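Local coordinates for hypothetical sugar ABC-transporter sugar binding protein (Arthrobacter globiformis, PDB 7BVT) that binds the cyclic tetrasaccharide cyclic alpha-maltosyl-1,6-maltose and probably hands it to an ABC transporter for uptake into the bacterium, at residues Ala41-Ala46 / Lys330-Leu335; Val92-Ile97 / Lys131-Pro136; Thr149-Ala154 / Asn160-Trp165; Glu226-Leu231 / Ala396-Ala401. One frame throughout, in Å; residues are numbered along the deposited sequence.

Overall arrangement
From the N terminus, residues 41-46 of helix 38-53 open interaction 1, which closes only when 330-335 arrives at the end of helix 322-332. Two contacts nest inside that long loop. Interaction 2 sets helix 94-100 against the broken strand 131-136, and interaction 3 folds helix 148-153 onto the loop at 160-165. Interaction 4 opens at 226-231 and closes at 396-401, so it crosses interaction 1 and brings the C-terminal helix 398-415 onto helix 225-239. Interactions 1 and 4 lie on opposite sides of the chain's centre, about 40 Å apart between centres. Interactions 3 and 4 touch directly, where Trp165 packs on Glu229 and Ala230.

Interaction 1 (Ala41-Ala46 / Lys330-Leu335)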
loop_
_atom_site.group_PDB
_atom_site.type_symbol
_atom_site.label_atom_id
_atom_site.label_comp_id
_atom_site.label_asym_id
_atom_site.label_seq_id
_atom_site.Cartn_x
_atom_site.Cartn_y
_atom_site.Cartn_z
ATOM N N ALA A 41 11.208 -11.845 -7.864
ATOM C CA ALA A 41 11.270 -13.302 -7.713
ATOM C C ALA A 41 12.741 -13.737 -7.748
ATOM O O ALA A 41 13.141 -14.596 -6.925
ATOM C CB ALA A 41 10.425 -13.982 -8.749
ATOM N N ASP A 42 13.560 -13.155 -8.624
ATOM C CA ASP A 42 15.017 -13.472 -8.623
ATOM C C ASP A 42 15.637 -13.105 -7.275
ATOM O O ASP A 42 16.465 -13.882 -6.732
ATOM C CB ASP A 42 15.789 -12.708 -9.708
ATOM C CG ASP A 42 15.418 -13.102 -11.118
ATOM O OD1 ASP A 42 14.797 -14.168 -11.298
ATOM O OD2 ASP A 42 15.719 -12.286 -12.013
ATOM N N ALA A 43 15.305 -11.943 -6.739
ATOM C CA ALA A 43 15.850 -11.496 -5.436
ATOM C C ALA A 43 15.423 -12.496 -4.349
ATOM O O ALA A 43 16.234 -12.793 -3.444
ATOM C CB ALA A 43 15.351 -10.105 -5.103
ATOM N N PHE A 44 14.158 -12.876 -4.359
ATOM C CA PHE A 44 13.625 -13.760 -3.310
ATOM C C PHE A 44 14.280 -15.131 -3.409
ATOM O O PHE A 44 14.678 -15.671 -2.400
ATOM C CB PHE A 44 12.114 -13.902 -3.399
ATOM C CG PHE A 44 11.542 -14.649 -2.234
ATOM C CD1 PHE A 44 11.733 -14.132 -0.941
ATOM C CD2 PHE A 44 10.955 -15.888 -2.381
ATOM C CE1 PHE A 44 11.220 -14.796 0.148
ATOM C CE2 PHE A 44 10.418 -16.546 -1.294
ATOM C CZ PHE A 44 10.555 -16.002 -0.014
ATOM N N ASP A 45 14.371 -15.677 -4.625
ATOM C CA ASP A 45 15.054 -16.978 -4.823
ATOM C C ASP A 45 16.493 -16.892 -4.335
ATOM O O ASP A 45 16.920 -17.879 -3.744
ATOM C CB ASP A 45 15.022 -17.380 -6.293
ATOM C CG ASP A 45 13.654 -17.761 -6.815
ATOM O OD1 ASP A 45 12.750 -18.122 -6.027
ATOM O OD2 ASP A 45 13.502 -17.728 -8.037
ATOM N N ALA A 46 17.214 -15.791 -4.541
ATOM C CA ALA A 46 18.624 -15.665 -4.099
ATOM C C ALA A 46 18.673 -15.691 -2.563
ATOM O O ALA A 46 19.551 -16.334 -1.986
ATOM C CB ALA A 46 19.255 -14.397 -4.613
ATOM N N LYS A 330 16.898 -2.721 -1.018
ATOM C CA LYS A 330 17.793 -2.061 -2.006
ATOM C C LYS A 330 17.580 -2.669 -3.393
ATOM O O LYS A 330 17.478 -1.922 -4.371
ATOM C CB LYS A 330 19.264 -2.238 -1.664
ATOM C CG LYS A 330 19.816 -1.361 -0.554
ATOM C CD LYS A 330 21.260 -1.782 -0.347
ATOM C CE LYS A 330 22.067 -0.957 0.609
ATOM N NZ LYS A 330 23.411 -1.566 0.748
ATOM N N GLU A 331 17.553 -3.980 -3.474
ATOM C CA GLU A 331 17.556 -4.695 -4.760
ATOM C C GLU A 331 16.164 -4.752 -5.365
ATOM O O GLU A 331 16.091 -4.893 -6.602
ATOM C CB GLU A 331 18.300 -6.010 -4.599
ATOM C CG GLU A 331 17.545 -7.185 -4.072
ATOM C CD GLU A 331 18.531 -8.296 -3.667
ATOM O OE1 GLU A 331 19.760 -8.102 -3.868
ATOM O OE2 GLU A 331 18.103 -9.339 -3.096
ATOM N N THR A 332 15.076 -4.619 -4.593
ATOM C CA THR A 332 13.723 -4.709 -5.191
ATOM C C THR A 332 13.098 -3.303 -5.401
ATOM O O THR A 332 12.107 -3.223 -6.092
ATOM C CB THR A 332 12.789 -5.534 -4.294
ATOM O OG1 THR A 332 12.747 -4.799 -3.066
ATOM C CG2 THR A 332 13.256 -6.967 -4.111
ATOM N N GLY A 333 13.627 -2.279 -4.754
ATOM C CA GLY A 333 13.000 -0.938 -4.717
ATOM C C GLY A 333 11.775 -0.881 -3.809
ATOM O O GLY A 333 11.016 0.109 -3.851
ATOM N N MET A 334 11.566 -1.926 -3.030
ATOM C CA MET A 334 10.461 -1.941 -2.040
ATOM C C MET A 334 10.946 -1.266 -0.776
ATOM O O MET A 334 12.134 -1.176 -0.508
ATOM C CB MET A 334 9.905 -3.352 -1.798
ATOM C CG MET A 334 9.385 -3.898 -3.091
ATOM S SD MET A 334 8.332 -5.339 -3.066
ATOM C CE MET A 334 9.642 -6.487 -2.723
ATOM N N LEU A 335 10.017 -0.676 -0.024
ATOM C CA LEU A 335 10.405 0.051 1.189
ATOM C C LEU A 335 10.630 -0.944 2.322
ATOM O O LEU A 335 9.938 -1.960 2.393
ATOM C CB LEU A 335 9.295 1.039 1.569
ATOM C CG LEU A 335 8.877 1.990 0.467
ATOM C CD1 LEU A 335 7.782 2.908 0.932
ATOM C CD2 LEU A 335 10.057 2.828 -0.011
#
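This helix-to-helix contact of the bacterial solute-binding protein fold sets Ala43, on helix 38-53, against Glu331 and Thr332 in the last turn of helix 322-332, which ends in an ST turn. A single methyl does the work on the first side: Ala43 CB lies 3.5 Å from Glu331 OE2 and 3.8 Å from Glu331 CG, so the glutamate passes alongside it rather than meeting it only by its end. The first torsion of Glu331 (chi1 84°) puts CG between the backbone N and the carbonyl carbon, and from there the extended chain carries its carboxylate along the face of helix 38-53. No hydrogen bond spans the two segments, and the side chain of Glu331 also rests on Met47. Its other oxygen, OE1, lies close to Glu327 OE1; two like charges so near each other could raise the proton affinity of one of them.

The second partner of Ala43 is a branch of Thr332, whose CG2 comes within 3.9 Å of Ala43 CB. CG2 stands anti to the carbonyl carbon, which turns the hydroxyl away from the methyl pair and back to its own helix, where OG1 is hydrogen-bonded to Trp328 O. Trp328 also touches Ala43 and Phe44. The side chain of Thr332 is about 10 Å from a bound glucose unit. Right after Thr332 the helix breaks at Gly333, whose phi is positive (74°), and Met334 N turns back to donate to Thr332 OG1 at 3.1 Å.

Interaction 2 (Val92-Ile97 / Lys131-Pro136); sequences VWVPQI and KQVSVP
Gln132 NE2 is held by two backbone carbonyls, Thr123 O and, at 2.9 Å, the O of Ser134, the residue that meets Val94 across this contact. The N-H points fairly straight at Ser134 O (155°) and reaches it nearly end-on to the carbonyl (C=O...N 171°), although the oxygen is tilted somewhat from the amide plane of the glutamine. Gln132 is also the centre of an inverse gamma turn. The turn and the side-chain bond lie where strand 131-136 is interrupted and Val133 and Ser134 turn toward helix 94-100, consistent with their holding the bend.

Both methyls of Val94 reach the serine. Val94 CG1 lies 3.4 Å from Ser134 OG and Val94 CG2 lies 3.6 Å from the same oxygen, and each methyl is also near Ser134 CB, so the fork of the valine fits around the end of the serine. Having CG1 anti to the backbone N (chi1 171°) lets that branch also touch Val133, whose CG2 is 4.1 Å from Val94 CG1.

In the alpha/beta architecture of this solute-binding family, the contact places helix 94-100 on the central sheet. Val94 also packs on Ile128 and Gln298, Ser134 on Met300, and the Val135 backbone pairs with Ala299 of strand 292-301. The helix follows strand 86-90, which ends at the ligand-pocket residue Asp90; Asp90 OD2 accepts from Val92 N. Gln96 NE2 donates to Val92 O at 3.1 Å, approaching from above the carbonyl plane.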
loop_
_atom_site.group_PDB
_atom_site.type_symbol
_atom_site.label_atom_id
_atom_site.label_comp_id
_atom_site.label_asym_id
_atom_site.label_seq_id
_atom_site.Cartn_x
_atom_site.Cartn_y
_atom_site.Cartn_z
ATOM N N VAL A 92 -4.288 -6.754 1.875
ATOM C CA VAL A 92 -5.760 -6.854 2.084
ATOM C C VAL A 92 -6.192 -8.325 1.987
ATOM O O VAL A 92 -7.348 -8.607 2.304
ATOM C CB VAL A 92 -6.524 -5.921 1.122
ATOM C CG1 VAL A 92 -6.009 -4.496 1.240
ATOM C CG2 VAL A 92 -6.445 -6.384 -0.301
ATOM N N TRP A 93 -5.308 -9.237 1.582
ATOM C CA TRP A 93 -5.677 -10.677 1.569
ATOM C C TRP A 93 -5.615 -11.283 2.960
ATOM O O TRP A 93 -6.257 -12.326 3.168
ATOM C CB TRP A 93 -4.818 -11.501 0.630
ATOM C CG TRP A 93 -4.910 -11.125 -0.804
ATOM C CD1 TRP A 93 -5.760 -10.231 -1.401
ATOM C CD2 TRP A 93 -4.133 -11.721 -1.841
ATOM N NE1 TRP A 93 -5.524 -10.215 -2.747
ATOM C CE2 TRP A 93 -4.530 -11.106 -3.044
ATOM C CE3 TRP A 93 -3.119 -12.668 -1.858
ATOM C CZ2 TRP A 93 -3.943 -11.444 -4.253
ATOM C CZ3 TRP A 93 -2.523 -12.990 -3.059
ATOM C CH2 TRP A 93 -2.942 -12.384 -4.236
ATOM N N VAL A 94 -4.794 -10.754 3.846
ATOM C CA VAL A 94 -4.514 -11.456 5.137
ATOM C C VAL A 94 -5.804 -11.858 5.818
ATOM O O VAL A 94 -5.951 -13.000 6.238
ATOM C CB VAL A 94 -3.606 -10.636 6.064
ATOM C CG1 VAL A 94 -3.510 -11.267 7.427
ATOM C CG2 VAL A 94 -2.240 -10.482 5.451
ATOM N N PRO A 95 -6.782 -10.969 6.036
ATOM C CA PRO A 95 -7.979 -11.359 6.769
ATOM C C PRO A 95 -8.789 -12.429 6.053
ATOM O O PRO A 95 -9.382 -13.239 6.736
ATOM C CB PRO A 95 -8.795 -10.037 6.890
ATOM C CG PRO A 95 -7.807 -8.956 6.600
ATOM C CD PRO A 95 -6.779 -9.532 5.670
ATOM N N GLN A 96 -8.734 -12.445 4.723
ATOM C CA GLN A 96 -9.428 -13.504 3.962
ATOM C C GLN A 96 -8.700 -14.828 4.154
ATOM O O GLN A 96 -9.364 -15.877 4.337
ATOM C CB GLN A 96 -9.508 -13.087 2.506
ATOM C CG GLN A 96 -10.362 -11.829 2.335
ATOM C CD GLN A 96 -10.249 -11.345 0.923
ATOM O OE1 GLN A 96 -10.841 -11.943 0.031
ATOM N NE2 GLN A 96 -9.470 -10.285 0.710
ATOM N N ILE A 97 -7.386 -14.801 4.066
ATOM C CA ILE A 97 -6.570 -16.039 4.205
ATOM C C ILE A 97 -6.740 -16.616 5.609
ATOM O O ILE A 97 -6.816 -17.851 5.775
ATOM C CB ILE A 97 -5.102 -15.755 3.842
ATOM C CG1 ILE A 97 -5.006 -15.449 2.335
ATOM C CG2 ILE A 97 -4.191 -16.910 4.300
ATOM C CD1 ILE A 97 -3.713 -14.896 1.884
ATOM N N LYS A 131 -3.791 -12.732 17.715
ATOM C CA LYS A 131 -2.584 -13.428 17.209
ATOM C C LYS A 131 -1.908 -12.594 16.119
ATOM O O LYS A 131 -2.609 -11.963 15.304
ATOM C CB LYS A 131 -3.011 -14.751 16.587
ATOM C CG LYS A 131 -3.615 -15.752 17.583
ATOM C CD LYS A 131 -4.288 -16.938 16.895
ATOM C CE LYS A 131 -4.362 -18.148 17.809
ATOM N NZ LYS A 131 -5.462 -19.081 17.452
ATOM N N GLN A 132 -0.594 -12.608 16.099
ATOM C CA GLN A 132 0.155 -11.958 15.009
ATOM C C GLN A 132 0.141 -12.966 13.863
ATOM O O GLN A 132 1.068 -13.782 13.783
ATOM C CB GLN A 132 1.542 -11.626 15.493
ATOM C CG GLN A 132 2.286 -10.762 14.512
ATOM C CD GLN A 132 1.733 -9.362 14.477
ATOM O OE1 GLN A 132 1.765 -8.645 15.477
ATOM N NE2 GLN A 132 1.196 -8.954 13.336
ATOM N N VAL A 133 -0.892 -12.904 13.031
ATOM C CA VAL A 133 -1.098 -13.962 11.998
ATOM C C VAL A 133 -0.361 -13.609 10.696
ATOM O O VAL A 133 -0.170 -14.494 9.867
ATOM C CB VAL A 133 -2.574 -14.226 11.705
ATOM C CG1 VAL A 133 -3.246 -14.820 12.941
ATOM C CG2 VAL A 133 -3.304 -13.000 11.133
ATOM N N SER A 134 0.041 -12.355 10.499
ATOM C CA SER A 134 0.879 -11.931 9.370
ATOM C C SER A 134 1.985 -10.979 9.853
ATOM O O SER A 134 1.866 -10.290 10.885
ATOM C CB SER A 134 0.073 -11.320 8.233
ATOM O OG SER A 134 -0.520 -10.089 8.620
ATOM N N VAL A 135 3.037 -10.930 9.071
ATOM C CA VAL A 135 4.094 -9.914 9.240
ATOM C C VAL A 135 4.394 -9.407 7.848
ATOM O O VAL A 135 4.506 -10.186 6.906
ATOM C CB VAL A 135 5.312 -10.470 10.004
ATOM C CG1 VAL A 135 5.974 -11.614 9.249
ATOM C CG2 VAL A 135 6.319 -9.407 10.350
ATOM N N PRO A 136 4.615 -8.114 7.659
ATOM C CA PRO A 136 5.037 -7.638 6.344
ATOM C C PRO A 136 6.459 -8.096 6.025
ATOM O O PRO A 136 7.317 -8.113 6.862
ATOM C CB PRO A 136 4.979 -6.121 6.509
ATOM C CG PRO A 136 5.254 -5.887 7.959
ATOM C CD PRO A 136 4.512 -7.018 8.624
#

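Interaction 3 (Thr149-Ala154 / Asn160-Trp165); sequences TLFAEA and NPPTTW
Phe151 meets two consecutive prolines, and the nearest atom pair is Phe151 CE2 with Pro162 CD, 3.9 Å apart. Phe151 CZ is almost as near, at 4.0 Å from Pro162 CD. Since CD lies close to the plane of the phenyl ring, the proline abuts the ring edge and the geometry is not that of a CH-pi contact over a face. Beside it, Pro161 CA comes within 4.2 Å of Phe151 CE2. The first torsion of Phe151 lies off the usual staggered values (chi1 -94°), which swings the ring from helix 148-153 toward the loop.

In the next shell, Tyr144 of strand 140-147 touches Phe151 and both prolines, and the ring of Tyr146 on the same strand meets that of Phe151 with planes at about 45°, so the contact packs over that strand of the sheet. Leu156 of the intervening loop and Ile175 of helix 165-179 add further apolar contact around Phe151. Farther along, the backbone of Thr163 pairs with Tyr284, Thr163 N is hydrogen-bonded to Glu167 OE1, and Thr164 OG1, at the N-cap of helix 165-179, accepts from Glu167 N.

The contact thus folds a helix back onto the loop that leads to the next helix. With no hydrogen bond between the two segments, their pairing rests on a small apolar contact, while directional bonds to other parts of the chain set the path of the loop.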
loop_
_atom_site.group_PDB
_atom_site.type_symbol
_atom_site.label_atom_id
_atom_site.label_comp_id
_atom_site.label_asym_id
_atom_site.label_seq_id
_atom_site.Cartn_x
_atom_site.Cartn_y
_atom_site.Cartn_z
ATOM N N THR A 149 9.156 19.115 -16.263
ATOM C CA THR A 149 9.182 19.891 -17.532
ATOM C C THR A 149 7.855 20.650 -17.669
ATOM O O THR A 149 7.862 21.876 -17.975
ATOM C CB THR A 149 9.396 18.994 -18.747
ATOM O OG1 THR A 149 10.658 18.380 -18.426
ATOM C CG2 THR A 149 9.360 19.791 -20.047
ATOM N N LEU A 150 6.736 19.970 -17.399
ATOM C CA LEU A 150 5.409 20.622 -17.516
ATOM C C LEU A 150 5.243 21.704 -16.443
ATOM O O LEU A 150 4.683 22.768 -16.750
ATOM C CB LEU A 150 4.313 19.568 -17.412
ATOM C CG LEU A 150 2.898 20.112 -17.627
ATOM C CD1 LEU A 150 2.818 20.884 -18.923
ATOM C CD2 LEU A 150 1.896 18.992 -17.651
ATOM N N PHE A 151 5.637 21.445 -15.191
ATOM C CA PHE A 151 5.672 22.470 -14.122
ATOM C C PHE A 151 6.440 23.701 -14.600
ATOM O O PHE A 151 5.964 24.803 -14.486
ATOM C CB PHE A 151 6.373 21.989 -12.868
ATOM C CG PHE A 151 5.479 21.402 -11.799
ATOM C CD1 PHE A 151 4.547 20.421 -12.090
ATOM C CD2 PHE A 151 5.636 21.845 -10.512
ATOM C CE1 PHE A 151 3.698 19.960 -11.079
ATOM C CE2 PHE A 151 4.852 21.305 -9.496
ATOM C CZ PHE A 151 3.909 20.360 -9.805
ATOM N N ALA A 152 7.602 23.492 -15.208
ATOM C CA ALA A 152 8.452 24.624 -15.639
ATOM C C ALA A 152 7.757 25.368 -16.784
ATOM O O ALA A 152 7.794 26.616 -16.770
ATOM C CB ALA A 152 9.826 24.084 -15.997
ATOM N N GLU A 153 7.151 24.651 -17.721
ATOM C CA GLU A 153 6.409 25.231 -18.865
ATOM C C GLU A 153 5.284 26.123 -18.348
ATOM O O GLU A 153 5.002 27.155 -18.981
ATOM C CB GLU A 153 5.829 24.173 -19.776
ATOM C CG GLU A 153 5.440 24.742 -21.143
ATOM C CD GLU A 153 5.006 23.723 -22.197
ATOM O OE1 GLU A 153 5.076 22.507 -21.933
ATOM O OE2 GLU A 153 4.578 24.174 -23.300
ATOM N N ALA A 154 4.697 25.770 -17.210
ATOM C CA ALA A 154 3.531 26.504 -16.679
ATOM C C ALA A 154 3.992 27.701 -15.878
ATOM O O ALA A 154 3.129 28.385 -15.335
ATOM C CB ALA A 154 2.673 25.551 -15.860
ATOM N N ASN A 160 10.062 22.604 -6.651
ATOM C CA ASN A 160 9.278 23.119 -5.498
ATOM C C ASN A 160 7.862 22.562 -5.567
ATOM O O ASN A 160 6.938 23.287 -5.909
ATOM C CB ASN A 160 9.197 24.655 -5.508
ATOM C CG ASN A 160 8.386 25.295 -4.388
ATOM O OD1 ASN A 160 8.481 24.861 -3.235
ATOM N ND2 ASN A 160 7.624 26.350 -4.709
ATOM N N PRO A 161 7.617 21.246 -5.380
ATOM C CA PRO A 161 6.250 20.757 -5.537
ATOM C C PRO A 161 5.364 21.335 -4.439
ATOM O O PRO A 161 5.817 21.752 -3.364
ATOM C CB PRO A 161 6.409 19.248 -5.418
ATOM C CG PRO A 161 7.650 19.066 -4.620
ATOM C CD PRO A 161 8.577 20.159 -5.091
ATOM N N PRO A 162 4.043 21.218 -4.641
ATOM C CA PRO A 162 3.101 21.661 -3.625
ATOM C C PRO A 162 3.243 20.884 -2.314
ATOM O O PRO A 162 3.600 19.720 -2.378
ATOM C CB PRO A 162 1.761 21.443 -4.303
ATOM C CG PRO A 162 2.014 20.422 -5.345
ATOM C CD PRO A 162 3.405 20.756 -5.871
ATOM N N THR A 163 2.952 21.531 -1.191
ATOM C CA THR A 163 3.099 20.904 0.144
ATOM C C THR A 163 1.735 20.810 0.826
ATOM O O THR A 163 1.653 19.985 1.731
ATOM C CB THR A 163 4.100 21.617 1.045
ATOM O OG1 THR A 163 3.569 22.896 1.361
ATOM C CG2 THR A 163 5.444 21.735 0.373
ATOM N N THR A 164 0.753 21.595 0.393
ATOM C CA THR A 164 -0.597 21.603 0.948
ATOM C C THR A 164 -1.648 21.329 -0.143
ATOM O O THR A 164 -1.379 21.505 -1.314
ATOM C CB THR A 164 -0.910 22.921 1.663
ATOM O OG1 THR A 164 -1.013 23.948 0.669
ATOM C CG2 THR A 164 0.128 23.279 2.693
ATOM N N TRP A 165 -2.871 21.008 0.267
ATOM C CA TRP A 165 -4.005 20.880 -0.694
ATOM C C TRP A 165 -4.207 22.197 -1.443
ATOM O O TRP A 165 -4.407 22.172 -2.620
ATOM C CB TRP A 165 -5.260 20.492 0.049
ATOM C CG TRP A 165 -5.238 19.097 0.594
ATOM C CD1 TRP A 165 -4.211 18.189 0.572
ATOM C CD2 TRP A 165 -6.345 18.448 1.231
ATOM N NE1 TRP A 165 -4.626 17.019 1.153
ATOM C CE2 TRP A 165 -5.921 17.150 1.552
ATOM C CE3 TRP A 165 -7.668 18.801 1.483
ATOM C CZ2 TRP A 165 -6.758 16.228 2.195
ATOM C CZ3 TRP A 165 -8.502 17.880 2.092
ATOM C CH2 TRP A 165 -8.050 16.620 2.448
#

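Interaction 4 (Glu226-Leu231 / Ala396-Ala401)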
loop_
_atom_site.group_PDB
_atom_site.type_symbol
_atom_site.label_atom_id
_atom_site.label_comp_id
_atom_site.label_asym_id
_atom_site.label_seq_id
_atom_site.Cartn_x
_atom_site.Cartn_y
_atom_site.Cartn_z
ATOM N N GLU A 226 -14.529 15.736 8.429
ATOM C CA GLU A 226 -13.182 15.407 7.899
ATOM C C GLU A 226 -13.393 14.712 6.571
ATOM O O GLU A 226 -12.672 14.995 5.582
ATOM C CB GLU A 226 -12.386 14.546 8.869
ATOM C CG GLU A 226 -12.014 15.272 10.127
ATOM C CD GLU A 226 -13.123 15.453 11.167
ATOM O OE1 GLU A 226 -14.201 14.822 11.067
ATOM O OE2 GLU A 226 -12.876 16.238 12.087
ATOM N N GLY A 227 -14.287 13.722 6.540
ATOM C CA GLY A 227 -14.642 13.056 5.275
ATOM C C GLY A 227 -15.108 14.027 4.214
ATOM O O GLY A 227 -14.773 13.865 3.047
ATOM N N ALA A 228 -15.992 14.975 4.576
ATOM C CA ALA A 228 -16.502 15.966 3.603
ATOM C C ALA A 228 -15.358 16.887 3.152
ATOM O O ALA A 228 -15.319 17.196 1.966
ATOM C CB ALA A 228 -17.609 16.792 4.232
ATOM N N GLU A 229 -14.422 17.200 4.024
ATOM C CA GLU A 229 -13.247 18.041 3.634
ATOM C C GLU A 229 -12.468 17.289 2.536
ATOM O O GLU A 229 -12.104 17.873 1.500
ATOM C CB GLU A 229 -12.342 18.291 4.837
ATOM C CG GLU A 229 -11.270 19.305 4.542
ATOM C CD GLU A 229 -10.291 19.562 5.669
ATOM O OE1 GLU A 229 -10.610 19.218 6.813
ATOM O OE2 GLU A 229 -9.187 20.140 5.349
ATOM N N ALA A 230 -12.230 15.997 2.726
ATOM C CA ALA A 230 -11.447 15.208 1.755
ATOM C C ALA A 230 -12.239 15.073 0.460
ATOM O O ALA A 230 -11.665 15.194 -0.631
ATOM C CB ALA A 230 -11.050 13.851 2.336
ATOM N N LEU A 231 -13.529 14.725 0.524
ATOM C CA LEU A 231 -14.317 14.572 -0.735
ATOM C C LEU A 231 -14.526 15.936 -1.428
ATOM O O LEU A 231 -14.519 15.983 -2.673
ATOM C CB LEU A 231 -15.647 13.856 -0.437
ATOM C CG LEU A 231 -16.474 13.552 -1.698
ATOM C CD1 LEU A 231 -15.697 12.777 -2.734
ATOM C CD2 LEU A 231 -17.781 12.827 -1.340
ATOM N N ALA A 396 -24.024 13.389 -7.794
ATOM C CA ALA A 396 -24.464 13.534 -6.397
ATOM C C ALA A 396 -23.688 14.644 -5.715
ATOM O O ALA A 396 -22.526 14.894 -6.138
ATOM C CB ALA A 396 -24.261 12.241 -5.623
ATOM N N SER A 397 -24.250 15.199 -4.654
ATOM C CA SER A 397 -23.542 16.179 -3.804
ATOM C C SER A 397 -22.533 15.445 -2.929
ATOM O O SER A 397 -22.653 14.236 -2.715
ATOM C CB SER A 397 -24.424 17.057 -2.963
ATOM O OG SER A 397 -25.096 16.310 -1.990
ATOM N N VAL A 398 -21.532 16.167 -2.466
ATOM C CA VAL A 398 -20.565 15.623 -1.469
ATOM C C VAL A 398 -21.346 15.028 -0.272
ATOM O O VAL A 398 -21.081 13.886 0.165
ATOM C CB VAL A 398 -19.648 16.774 -1.035
ATOM C CG1 VAL A 398 -18.918 16.443 0.253
ATOM C CG2 VAL A 398 -18.714 17.183 -2.184
ATOM N N ASP A 399 -22.283 15.777 0.302
ATOM C CA ASP A 399 -23.036 15.304 1.498
ATOM C C ASP A 399 -23.868 14.056 1.168
ATOM O O ASP A 399 -23.854 13.096 1.994
ATOM C CB ASP A 399 -23.929 16.419 2.022
ATOM C CG ASP A 399 -23.148 17.436 2.821
ATOM O OD1 ASP A 399 -21.912 17.279 2.925
ATOM O OD2 ASP A 399 -23.784 18.368 3.351
ATOM N N ASP A 400 -24.514 14.014 0.009
ATOM C CA ASP A 400 -25.377 12.852 -0.344
ATOM C C ASP A 400 -24.502 11.633 -0.662
ATOM O O ASP A 400 -24.902 10.496 -0.313
ATOM C CB ASP A 400 -26.300 13.147 -1.518
ATOM C CG ASP A 400 -27.449 14.087 -1.219
ATOM O OD1 ASP A 400 -27.753 14.317 -0.048
ATOM O OD2 ASP A 400 -28.027 14.536 -2.206
ATOM N N ALA A 401 -23.314 11.832 -1.241
ATOM C CA ALA A 401 -22.448 10.688 -1.610
ATOM C C ALA A 401 -21.862 10.121 -0.312
ATOM O O ALA A 401 -21.721 8.884 -0.183
ATOM C CB ALA A 401 -21.405 11.118 -2.629
#
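Leu231 and Val398 both hold a carbon anti to the backbone N: CG of Leu231 (chi1 -175°) and CG1 of Val398 (chi1 163°), and these torsions point the two side chains into one seam. Leu231 CD2 is the atom that does the touching. It lies 3.8 Å from Val398 O and 3.9 Å from Val398 CA, so the methyl rests against the backbone of the first helical turn as well as the side chain, where Val398 CG1 is 4.1 Å from Leu231 CD2. It also meets Ala401 CB, 4.2 Å from Leu231 CD2 and one turn farther along the helix.

Val398 CG1 in turn reaches back to the preceding turn of the other helix, lying 4.1 Å from Ala228 O and 4.2 Å from Ala228 CB. Leu231 thus touches both Val398 and Ala401, while Ala228 meets Val398 alone.

In the fold this is where the C-terminal helix 398-415 starts against helix 225-239, and other helices close the seam: Leu231 also packs on Ile388 and Leu392 of helix 377-392 and on Phe201 of helix 195-207, while Val398 continues along its partner helix to Gln232 and Val235.

The start of helix 398-415 is fixed by an N-cap. Ser397 OG accepts from Asp400 N at 3.1 Å with an N-H...O angle of 156°, just before Val398 turns into the seam. Asp399 and Asp400 sit in that first turn, where their carboxylates would be expected to interact favourably with the positive end of the helix dipole.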